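Local coordinates for putative methyltransferase protein (Bacteroides fragilis, PDB 5BP9) that is probably an S-adenosylmethionine-dependent methyltransferase and binds S-adenosyl-L-homocysteine, at residues Ala45-His59 with Ile131-Gly143. Sequence-based numbering, arbitrary orientation.
Sequences AEKDPMGAAIADFYH and ISPLSVEVMKLRG. With SAH (S-adenosyl-L-homocysteine), chain D.
Asp48 and Ser132, each the N-cap of its own helix, are joined by a very short hydrogen bond, so that two neighbouring helix starts share one buried polar network. Ser132 OG donates to Asp48 OD2 over 2.5 Å, on the syn side and 20° out of the carboxylate plane. OD1 of the same carboxylate caps Gly51 N, while Ser132 OG in turn accepts from Ser135 N; Leu134 N adds a weak bond to OD2. With CG anti to the backbone N (chi1 179°), Asp48 can reach both its own helix and the other.

The helices then run on at 30° in nearly the same direction, the CA atoms of Gly51 and Leu134 only 4.6 Å apart, and Leu134 CB sits 3.5 Å from Gly51 O. Further along, Val138 fits between Ile54, Ala55 and Tyr58, its CG1 lying 3.6 Å from Ile54 CG2. The Tyr58 ring and the Arg142 chain run in opposite directions, CE1 of Tyr58 lying 3.5 Å from Arg142 CG, whereas the guanidinium turns off to the Ser112 carbonyl. One turn from Ala55, the His59 side chain crosses Glu137 at about a right angle, and its NE2 donates almost straight to Glu137 OE1, 2.8 Å away and near the imidazole plane.

Helix 133-142 follows strand 125-130 in the Rossmann-like methyltransferase fold, and Met50 and Ile131 both line the S-adenosylhomocysteine pocket. The bonds shared by Asp48 and Ser132 join helix 49-60 to the part of the fold that carries Ile131; with two helix starts so close to one carboxylate, their dipoles would probably help to hold its negative charge.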
loop_
_atom_site.group_PDB
_atom_site.type_symbol
_atom_site.label_atom_id
_atom_site.label_comp_id
_atom_site.label_asym_id
_atom_site.label_seq_id
_atom_site.Cartn_x
_atom_site.Cartn_y
_atom_site.Cartn_z
ATOM N N ALA A 45 7.456 17.349 4.464
ATOM C CA ALA A 45 8.390 17.167 3.347
ATOM C C ALA A 45 9.829 16.954 3.818
ATOM O O ALA A 45 10.579 16.195 3.201
ATOM C CB ALA A 45 8.313 18.352 2.396
ATOM N N GLU A 46 10.191 17.592 4.924
ATOM C CA GLU A 46 11.522 17.457 5.508
ATOM C C GLU A 46 11.793 16.079 6.122
ATOM O O GLU A 46 12.944 15.760 6.410
ATOM C CB GLU A 46 11.773 18.564 6.558
ATOM C CG GLU A 46 10.813 18.585 7.754
ATOM C CD GLU A 46 9.632 19.553 7.623
ATOM O OE1 GLU A 46 9.163 20.032 8.692
ATOM O OE2 GLU A 46 9.151 19.805 6.479
ATOM N N LYS A 47 10.732 15.277 6.320
ATOM C CA LYS A 47 10.845 13.912 6.850
ATOM C C LYS A 47 10.124 12.936 5.897
ATOM O O LYS A 47 9.477 11.973 6.337
ATOM C CB LYS A 47 10.299 13.812 8.286
ATOM C CG LYS A 47 11.032 14.682 9.292
ATOM C CD LYS A 47 10.376 14.625 10.664
ATOM C CE LYS A 47 11.104 15.540 11.637
ATOM N NZ LYS A 47 10.376 15.760 12.913
ATOM N N ASP A 48 10.282 13.167 4.590
ATOM C CA ASP A 48 9.614 12.371 3.550
ATOM C C ASP A 48 10.667 11.777 2.612
ATOM O O ASP A 48 10.848 12.234 1.461
ATOM C CB ASP A 48 8.617 13.236 2.774
ATOM C CG ASP A 48 7.907 12.477 1.669
ATOM O OD1 ASP A 48 7.970 11.202 1.631
ATOM O OD2 ASP A 48 7.315 13.175 0.820
ATOM N N PRO A 49 11.374 10.748 3.089
ATOM C CA PRO A 49 12.479 10.210 2.263
ATOM C C PRO A 49 12.042 9.560 0.946
ATOM O O PRO A 49 12.711 9.758 -0.066
ATOM C CB PRO A 49 13.124 9.168 3.189
ATOM C CG PRO A 49 12.015 8.813 4.160
ATOM C CD PRO A 49 11.290 10.084 4.406
HETATM N N MSE A 50 10.936 8.786 0.966
HETATM C CA MSE A 50 10.495 8.141 -0.280
HETATM C C MSE A 50 10.010 9.181 -1.281
HETATM O O MSE A 50 10.348 9.102 -2.481
HETATM C CB MSE A 50 9.462 7.063 -0.013
HETATM C CG MSE A 50 8.992 6.369 -1.282
HETATM SE SE MSE A 50 7.701 4.934 -0.919
HETATM C CE MSE A 50 8.949 3.445 -0.773
ATOM N N GLY A 51 9.230 10.155 -0.825
ATOM C CA GLY A 51 8.816 11.258 -1.694
ATOM C C GLY A 51 9.997 12.014 -2.270
ATOM O O GLY A 51 10.019 12.380 -3.451
ATOM N N ALA A 52 11.006 12.266 -1.439
ATOM C CA ALA A 52 12.186 12.991 -1.917
ATOM C C ALA A 52 12.921 12.203 -3.006
ATOM O O ALA A 52 13.420 12.796 -3.966
ATOM C CB ALA A 52 13.100 13.271 -0.751
ATOM N N ALA A 53 13.011 10.878 -2.848
ATOM C CA ALA A 53 13.628 10.016 -3.867
ATOM C C ALA A 53 12.888 10.068 -5.193
ATOM O O ALA A 53 13.502 10.243 -6.274
ATOM C CB ALA A 53 13.698 8.593 -3.388
ATOM N N ILE A 54 11.566 9.947 -5.089
ATOM C CA ILE A 54 10.652 10.008 -6.231
ATOM C C ILE A 54 10.780 11.360 -6.927
ATOM O O ILE A 54 10.848 11.405 -8.172
ATOM C CB ILE A 54 9.178 9.715 -5.770
ATOM C CG1 ILE A 54 9.036 8.219 -5.463
ATOM C CG2 ILE A 54 8.124 10.152 -6.810
ATOM C CD1 ILE A 54 7.773 7.838 -4.702
ATOM N N ALA A 55 10.800 12.445 -6.155
ATOM C CA ALA A 55 10.922 13.798 -6.729
ATOM C C ALA A 55 12.265 14.024 -7.416
ATOM O O ALA A 55 12.311 14.574 -8.531
ATOM C CB ALA A 55 10.652 14.846 -5.662
ATOM N N ASP A 56 13.353 13.547 -6.821
ATOM C CA ASP A 56 14.654 13.633 -7.495
ATOM C C ASP A 56 14.633 12.938 -8.847
ATOM O O ASP A 56 15.093 13.498 -9.858
ATOM C CB ASP A 56 15.755 13.020 -6.639
ATOM C CG ASP A 56 16.596 14.024 -5.950
ATOM O OD1 ASP A 56 16.304 15.246 -6.002
ATOM O OD2 ASP A 56 17.573 13.556 -5.328
ATOM N N PHE A 57 14.103 11.720 -8.873
ATOM C CA PHE A 57 14.068 10.944 -10.099
ATOM C C PHE A 57 13.156 11.587 -11.150
ATOM O O PHE A 57 13.480 11.616 -12.351
ATOM C CB PHE A 57 13.609 9.514 -9.832
ATOM C CG PHE A 57 13.813 8.591 -11.002
ATOM C CD1 PHE A 57 15.061 8.033 -11.250
ATOM C CD2 PHE A 57 12.764 8.299 -11.867
ATOM C CE1 PHE A 57 15.258 7.192 -12.330
ATOM C CE2 PHE A 57 12.956 7.455 -12.944
ATOM C CZ PHE A 57 14.205 6.899 -13.175
ATOM N N TYR A 58 12.015 12.105 -10.712
ATOM C CA TYR A 58 11.103 12.740 -11.642
ATOM C C TYR A 58 11.737 14.006 -12.251
ATOM O O TYR A 58 11.667 14.225 -13.469
ATOM C CB TYR A 58 9.766 13.101 -10.965
ATOM C CG TYR A 58 8.899 13.860 -11.949
ATOM C CD1 TYR A 58 8.304 13.192 -13.019
ATOM C CD2 TYR A 58 8.769 15.220 -11.866
ATOM C CE1 TYR A 58 7.565 13.878 -13.970
ATOM C CE2 TYR A 58 8.029 15.934 -12.816
ATOM C CZ TYR A 58 7.432 15.257 -13.846
ATOM O OH TYR A 58 6.705 15.946 -14.772
ATOM N N HIS A 59 12.305 14.854 -11.406
ATOM C CA HIS A 59 12.832 16.133 -11.880
ATOM C C HIS A 59 14.161 15.963 -12.611
ATOM O O HIS A 59 14.410 16.696 -13.571
ATOM C CB HIS A 59 12.944 17.144 -10.734
ATOM C CG HIS A 59 11.622 17.577 -10.172
ATOM N ND1 HIS A 59 10.726 18.345 -10.887
ATOM C CD2 HIS A 59 11.063 17.384 -8.952
ATOM C CE1 HIS A 59 9.658 18.578 -10.143
ATOM N NE2 HIS A 59 9.835 17.998 -8.965
ATOM N N ILE A 131 0.073 10.002 1.851
ATOM C CA ILE A 131 0.451 10.947 2.916
ATOM C C ILE A 131 1.739 11.725 2.613
ATOM O O ILE A 131 2.049 12.671 3.327
ATOM C CB ILE A 131 0.583 10.253 4.285
ATOM C CG1 ILE A 131 1.627 9.128 4.241
ATOM C CG2 ILE A 131 -0.792 9.755 4.751
ATOM C CD1 ILE A 131 1.937 8.496 5.591
ATOM N N SER A 132 2.475 11.313 1.578
ATOM C CA SER A 132 3.757 11.923 1.193
ATOM C C SER A 132 3.504 13.165 0.326
ATOM O O SER A 132 2.967 13.024 -0.778
ATOM C CB SER A 132 4.607 10.935 0.405
ATOM O OG SER A 132 5.651 11.599 -0.292
ATOM N N PRO A 133 3.961 14.351 0.769
ATOM C CA PRO A 133 3.664 15.535 -0.052
ATOM C C PRO A 133 4.415 15.549 -1.366
ATOM O O PRO A 133 3.859 15.971 -2.394
ATOM C CB PRO A 133 4.081 16.708 0.834
ATOM C CG PRO A 133 5.079 16.124 1.772
ATOM C CD PRO A 133 4.642 14.716 2.016
ATOM N N LEU A 134 5.652 15.072 -1.361
ATOM C CA LEU A 134 6.464 15.073 -2.562
ATOM C C LEU A 134 5.983 14.014 -3.569
ATOM O O LEU A 134 6.094 14.212 -4.790
ATOM C CB LEU A 134 7.949 14.907 -2.208
ATOM C CG LEU A 134 8.578 16.115 -1.511
ATOM C CD1 LEU A 134 9.903 15.776 -0.851
ATOM C CD2 LEU A 134 8.731 17.264 -2.496
ATOM N N SER A 135 5.434 12.896 -3.078
ATOM C CA SER A 135 4.836 11.900 -3.952
ATOM C C SER A 135 3.616 12.468 -4.657
ATOM O O SER A 135 3.463 12.285 -5.863
ATOM C CB SER A 135 4.478 10.640 -3.181
ATOM O OG SER A 135 5.635 10.031 -2.615
ATOM N N VAL A 136 2.769 13.169 -3.915
ATOM C CA VAL A 136 1.593 13.809 -4.508
ATOM C C VAL A 136 1.983 14.867 -5.550
ATOM O O VAL A 136 1.359 14.923 -6.638
ATOM C CB VAL A 136 0.643 14.339 -3.414
ATOM C CG1 VAL A 136 -0.466 15.217 -3.990
ATOM C CG2 VAL A 136 0.072 13.177 -2.597
ATOM N N GLU A 137 3.043 15.640 -5.263
ATOM C CA GLU A 137 3.599 16.608 -6.233
ATOM C C GLU A 137 3.908 15.923 -7.538
ATOM O O GLU A 137 3.482 16.364 -8.594
ATOM C CB GLU A 137 4.914 17.242 -5.709
ATOM C CG GLU A 137 5.841 17.882 -6.756
ATOM C CD GLU A 137 7.077 18.533 -6.148
ATOM O OE1 GLU A 137 8.183 18.294 -6.696
ATOM O OE2 GLU A 137 6.917 19.258 -5.129
ATOM N N VAL A 138 4.685 14.854 -7.453
ATOM C CA VAL A 138 5.101 14.107 -8.626
ATOM C C VAL A 138 3.927 13.528 -9.382
ATOM O O VAL A 138 3.878 13.644 -10.606
ATOM C CB VAL A 138 6.158 13.036 -8.269
ATOM C CG1 VAL A 138 6.404 12.034 -9.412
ATOM C CG2 VAL A 138 7.452 13.738 -7.869
HETATM N N MSE A 139 2.986 12.908 -8.674
HETATM C CA MSE A 139 1.790 12.398 -9.316
HETATM C C MSE A 139 1.104 13.466 -10.135
HETATM O O MSE A 139 0.700 13.204 -11.279
HETATM C CB MSE A 139 0.761 11.822 -8.324
HETATM C CG MSE A 139 1.285 10.506 -7.778
HETATM SE SE MSE A 139 -0.157 9.499 -6.927
HETATM C CE MSE A 139 0.211 10.173 -5.137
ATOM N N LYS A 140 0.947 14.660 -9.565
ATOM C CA LYS A 140 0.252 15.728 -10.296
ATOM C C LYS A 140 1.000 16.115 -11.563
ATOM O O LYS A 140 0.414 16.243 -12.662
ATOM C CB LYS A 140 0.030 16.932 -9.391
ATOM C CG LYS A 140 -0.957 16.700 -8.265
ATOM C CD LYS A 140 -1.101 17.913 -7.380
ATOM C CE LYS A 140 -2.134 17.772 -6.283
ATOM N NZ LYS A 140 -3.521 17.583 -6.778
ATOM N N LEU A 141 2.296 16.262 -11.431
ATOM C CA LEU A 141 3.136 16.661 -12.561
ATOM C C LEU A 141 3.241 15.598 -13.641
ATOM O O LEU A 141 3.389 15.942 -14.835
ATOM C CB LEU A 141 4.513 17.133 -12.062
ATOM C CG LEU A 141 4.513 18.339 -11.117
ATOM C CD1 LEU A 141 5.920 18.621 -10.600
ATOM C CD2 LEU A 141 3.934 19.576 -11.784
ATOM N N ARG A 142 3.091 14.331 -13.257
ATOM C CA ARG A 142 3.047 13.205 -14.223
ATOM C C ARG A 142 1.706 13.038 -14.936
ATOM O O ARG A 142 1.587 12.230 -15.878
ATOM C CB ARG A 142 3.401 11.885 -13.557
ATOM C CG ARG A 142 4.825 11.815 -13.076
ATOM C CD ARG A 142 5.118 10.446 -12.469
ATOM N NE ARG A 142 5.368 9.449 -13.506
ATOM C CZ ARG A 142 5.342 8.128 -13.348
ATOM N NH1 ARG A 142 5.039 7.564 -12.187
ATOM N NH2 ARG A 142 5.616 7.349 -14.391
ATOM N N GLY A 143 0.682 13.755 -14.480
ATOM C CA GLY A 143 -0.621 13.749 -15.115
ATOM C C GLY A 143 -1.681 12.899 -14.446
ATOM O O GLY A 143 -2.697 12.557 -15.091
HETATM N N SAH D . 1.538 1.845 -4.150
HETATM C CA SAH D . 2.910 2.409 -4.452
HETATM C CB SAH D . 3.730 2.777 -3.206
HETATM C CG SAH D . 3.875 1.682 -2.148
HETATM S SD SAH D . 4.774 2.284 -0.748
HETATM C C SAH D . 3.708 1.442 -5.280
HETATM O O SAH D . 3.271 0.327 -5.547
HETATM O OXT SAH D . 4.820 1.716 -5.729
HETATM C "C5'" SAH D . 3.467 2.692 0.381
HETATM C "C4'" SAH D . 2.904 4.090 0.151
HETATM O "O4'" SAH D . 1.797 4.280 1.057
HETATM C "C3'" SAH D . 3.856 5.256 0.407
HETATM O "O3'" SAH D . 3.863 6.144 -0.734
HETATM C "C2'" SAH D . 3.312 5.913 1.671
HETATM O "O2'" SAH D . 3.592 7.292 1.814
HETATM C "C1'" SAH D . 1.832 5.617 1.577
HETATM N N9 SAH D . 1.057 5.629 2.827
HETATM C C8 SAH D . 1.441 5.129 4.014
HETATM N N7 SAH D . 0.539 5.211 4.945
HETATM C C5 SAH D . -0.541 5.795 4.313
HETATM C C6 SAH D . -1.823 6.165 4.744
HETATM N N6 SAH D . -2.261 5.966 5.999
HETATM N N1 SAH D . -2.666 6.743 3.844
HETATM C C2 SAH D . -2.224 6.949 2.585
HETATM N N3 SAH D . -1.023 6.629 2.071
HETATM C C4 SAH D . -0.212 6.063 2.987
HETATM O O HOH W 1 5.547 14.567 -16.775
#